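Local structure of exopolygalacturonase (2UVF) at residues A[273-281]-A[290-298]. The protein hydrolyses pectin-derived polygalacturonate as a family 28 exopolygalacturonase of the Yersinia enterocolitica periplasm, and probably cleaves sugar units from chain ends. Residues are numbered along the deposited sequence; the frame is centred on the assembly and turned at random.
Sequences GWLRAKTAE and LPQYVASKN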
# COMPACT_ATOMS: atom_id res chain seq x y z
N GLY A 273 13.22 -5.95 -13.84
CA GLY A 273 13.87 -6.75 -12.82
C GLY A 273 13.94 -8.22 -13.11
O GLY A 273 14.92 -8.89 -12.75
N TRP A 274 12.89 -8.71 -13.77
CA TRP A 274 12.62 -10.14 -13.87
C TRP A 274 12.10 -10.57 -15.21
O TRP A 274 11.38 -9.81 -15.89
CB TRP A 274 11.53 -10.51 -12.87
CG TRP A 274 11.87 -10.20 -11.50
CD1 TRP A 274 11.44 -9.14 -10.76
CD2 TRP A 274 12.75 -10.94 -10.68
NE1 TRP A 274 11.99 -9.18 -9.51
CE2 TRP A 274 12.81 -10.28 -9.44
CE3 TRP A 274 13.50 -12.12 -10.87
CZ2 TRP A 274 13.57 -10.76 -8.39
CZ3 TRP A 274 14.27 -12.58 -9.83
CH2 TRP A 274 14.29 -11.91 -8.59
N LEU A 275 12.40 -11.81 -15.56
CA LEU A 275 11.79 -12.45 -16.70
C LEU A 275 10.33 -12.77 -16.39
O LEU A 275 9.94 -12.85 -15.23
CB LEU A 275 12.58 -13.71 -17.08
CG LEU A 275 13.92 -13.51 -17.82
CD1 LEU A 275 14.55 -14.84 -18.04
CD2 LEU A 275 13.77 -12.80 -19.17
N ARG A 276 9.53 -12.96 -17.44
CA ARG A 276 8.16 -13.39 -17.28
C ARG A 276 8.09 -14.84 -16.78
O ARG A 276 9.06 -15.59 -16.90
CB ARG A 276 7.41 -13.22 -18.61
CG ARG A 276 7.22 -11.77 -19.02
CD ARG A 276 6.28 -11.05 -18.10
NE ARG A 276 5.93 -9.75 -18.64
CZ ARG A 276 4.85 -9.48 -19.37
NH1 ARG A 276 3.98 -10.43 -19.64
NH2 ARG A 276 4.64 -8.25 -19.83
N ALA A 277 6.96 -15.22 -16.19
CA ALA A 277 6.77 -16.58 -15.68
C ALA A 277 6.51 -17.58 -16.81
O ALA A 277 6.26 -17.17 -17.94
CB ALA A 277 5.65 -16.60 -14.68
N LYS A 278 6.55 -18.88 -16.51
CA LYS A 278 6.26 -19.92 -17.51
C LYS A 278 5.02 -19.49 -18.33
O LYS A 278 5.09 -19.35 -19.56
CB LYS A 278 6.02 -21.28 -16.84
CG LYS A 278 6.70 -22.44 -17.52
CD LYS A 278 5.92 -23.76 -17.35
CE LYS A 278 6.46 -24.84 -18.31
NZ LYS A 278 5.53 -26.01 -18.52
N THR A 279 3.92 -19.26 -17.62
CA THR A 279 2.75 -18.57 -18.19
C THR A 279 2.92 -17.07 -17.93
O THR A 279 2.76 -16.60 -16.79
CB THR A 279 1.44 -19.07 -17.54
OG1 THR A 279 1.45 -20.50 -17.51
CG2 THR A 279 0.23 -18.55 -18.29
N ALA A 280 3.22 -16.35 -19.00
CA ALA A 280 3.76 -14.98 -18.94
C ALA A 280 2.71 -13.90 -18.80
O ALA A 280 3.03 -12.76 -18.42
CB ALA A 280 4.60 -14.72 -20.18
N GLU A 281 1.49 -14.25 -19.19
CA GLU A 281 0.33 -13.38 -19.14
C GLU A 281 -0.83 -14.31 -18.78
O GLU A 281 -0.88 -15.44 -19.26
CB GLU A 281 0.12 -12.70 -20.50
CG GLU A 281 -1.16 -11.82 -20.66
CD GLU A 281 -2.31 -12.54 -21.40
OE1 GLU A 281 -3.44 -11.98 -21.48
OE2 GLU A 281 -2.11 -13.66 -21.91
N LEU A 290 -3.26 -9.68 -17.27
CA LEU A 290 -2.25 -9.38 -16.24
C LEU A 290 -0.90 -9.99 -16.58
O LEU A 290 -0.84 -11.18 -16.91
CB LEU A 290 -2.68 -9.96 -14.90
CG LEU A 290 -3.72 -9.22 -14.11
CD1 LEU A 290 -4.06 -10.07 -12.91
CD2 LEU A 290 -3.20 -7.85 -13.70
N PRO A 291 0.20 -9.19 -16.45
CA PRO A 291 1.55 -9.76 -16.58
C PRO A 291 1.91 -10.63 -15.39
O PRO A 291 1.50 -10.34 -14.26
CB PRO A 291 2.47 -8.53 -16.60
CG PRO A 291 1.73 -7.50 -15.81
CD PRO A 291 0.26 -7.73 -16.21
N GLN A 292 2.67 -11.69 -15.65
CA GLN A 292 3.12 -12.60 -14.60
C GLN A 292 4.64 -12.65 -14.62
O GLN A 292 5.23 -12.96 -15.65
CB GLN A 292 2.53 -13.99 -14.83
CG GLN A 292 0.99 -14.00 -14.96
CD GLN A 292 0.32 -13.99 -13.61
OE1 GLN A 292 -0.06 -12.92 -13.07
NE2 GLN A 292 0.17 -15.16 -13.03
N TYR A 293 5.27 -12.35 -13.49
CA TYR A 293 6.72 -12.31 -13.38
C TYR A 293 7.20 -13.53 -12.61
O TYR A 293 6.51 -14.01 -11.69
CB TYR A 293 7.17 -10.99 -12.76
CG TYR A 293 6.76 -9.80 -13.61
CD1 TYR A 293 7.40 -9.54 -14.83
CD2 TYR A 293 5.70 -8.97 -13.22
CE1 TYR A 293 7.01 -8.48 -15.63
CE2 TYR A 293 5.30 -7.88 -14.02
CZ TYR A 293 5.96 -7.65 -15.22
OH TYR A 293 5.60 -6.58 -16.02
N VAL A 294 8.35 -14.06 -13.02
CA VAL A 294 8.85 -15.31 -12.43
C VAL A 294 9.06 -15.17 -10.92
O VAL A 294 9.56 -14.12 -10.45
CB VAL A 294 10.16 -15.82 -13.16
CG1 VAL A 294 11.34 -14.88 -12.91
CG2 VAL A 294 10.51 -17.26 -12.74
N ALA A 295 8.67 -16.21 -10.18
CA ALA A 295 8.93 -16.30 -8.73
C ALA A 295 10.26 -16.97 -8.42
O ALA A 295 10.44 -18.19 -8.60
CB ALA A 295 7.76 -17.00 -7.98
N SER A 296 11.20 -16.17 -7.93
CA SER A 296 12.59 -16.61 -7.80
C SER A 296 13.06 -16.69 -6.35
O SER A 296 12.32 -16.35 -5.43
CB SER A 296 13.49 -15.68 -8.60
OG SER A 296 14.80 -16.21 -8.76
N LYS A 297 14.30 -17.15 -6.16
CA LYS A 297 15.00 -17.08 -4.86
C LYS A 297 16.49 -16.74 -5.04
O LYS A 297 16.95 -16.52 -6.17
CB LYS A 297 14.77 -18.36 -4.04
CG LYS A 297 15.18 -19.63 -4.72
CD LYS A 297 14.63 -20.83 -4.02
CE LYS A 297 14.86 -22.05 -4.90
NZ LYS A 297 14.40 -23.31 -4.27
N ASN A 298 17.26 -16.65 -3.96
CA ASN A 298 18.64 -16.21 -4.15
C ASN A 298 19.47 -17.13 -5.03
O ASN A 298 20.25 -16.65 -5.84
CB ASN A 298 19.38 -15.73 -2.86
CG ASN A 298 19.36 -16.73 -1.72
OD1 ASN A 298 19.41 -17.94 -1.91
ND2 ASN A 298 19.35 -16.21 -0.52
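The N-H of Val294 points almost straight at Leu275 O (N to O 3.0 Å, 175° at the hydrogen), the first of three backbone hydrogen bonds that join residues 273-281 to residues 290-298. In the second, the N-H of Ala277 donates to Gln292 O at 2.9 Å. These two flank the antiparallel non-hydrogen-bonded pair Arg276 and Tyr293. Past the corner at Lys278 and Thr279, Gln292 N reaches Ala280 O at 3.0 Å. Glu281 then faces Pro291 in a second antiparallel non-hydrogen-bonded pair, a position that tolerates proline, because its N is not called on to donate across to Glu281; a CA-H...O contact from Glu281 CA to Leu290 O adds to it.

Arg276 bridges the corner within its own segment. Its chain bends at chi2 (-68°), which brings NH1 back to Ala280 O at 2.8 Å. That oxygen is therefore gripped twice, by Arg276 NH1 and Gln292 N from opposite faces of its carbonyl plane. Pro291 CB sits over the centre of one face of the guanidinium, 3.8 Å from Arg276 CZ. Beside it stands the Tyr293 ring, its plane 79° from the guanidinium, with Arg276 NE 3.4 Å from Tyr293 CE1.

Apolar contacts continue toward the other end. Atoms of the six-membered ring of Trp274 meet small groups: CZ3 lies 3.4 Å from Ser296 CB, while CE3 touches Val294 CG1, the Trp274 and Val294 side chains crossing at about a right angle. The hydroxyl of Ser296 is hydrogen-bonded to the carboxylate of Asp304, and Tyr326 of helix 322-328 packs on both Trp274 and Ser296.

Strands 280-283 and 289-293 form a two-stranded antiparallel beta hairpin, an excursion from the parallel coils of the right-handed beta-helix characteristic of family 28 glycoside hydrolases.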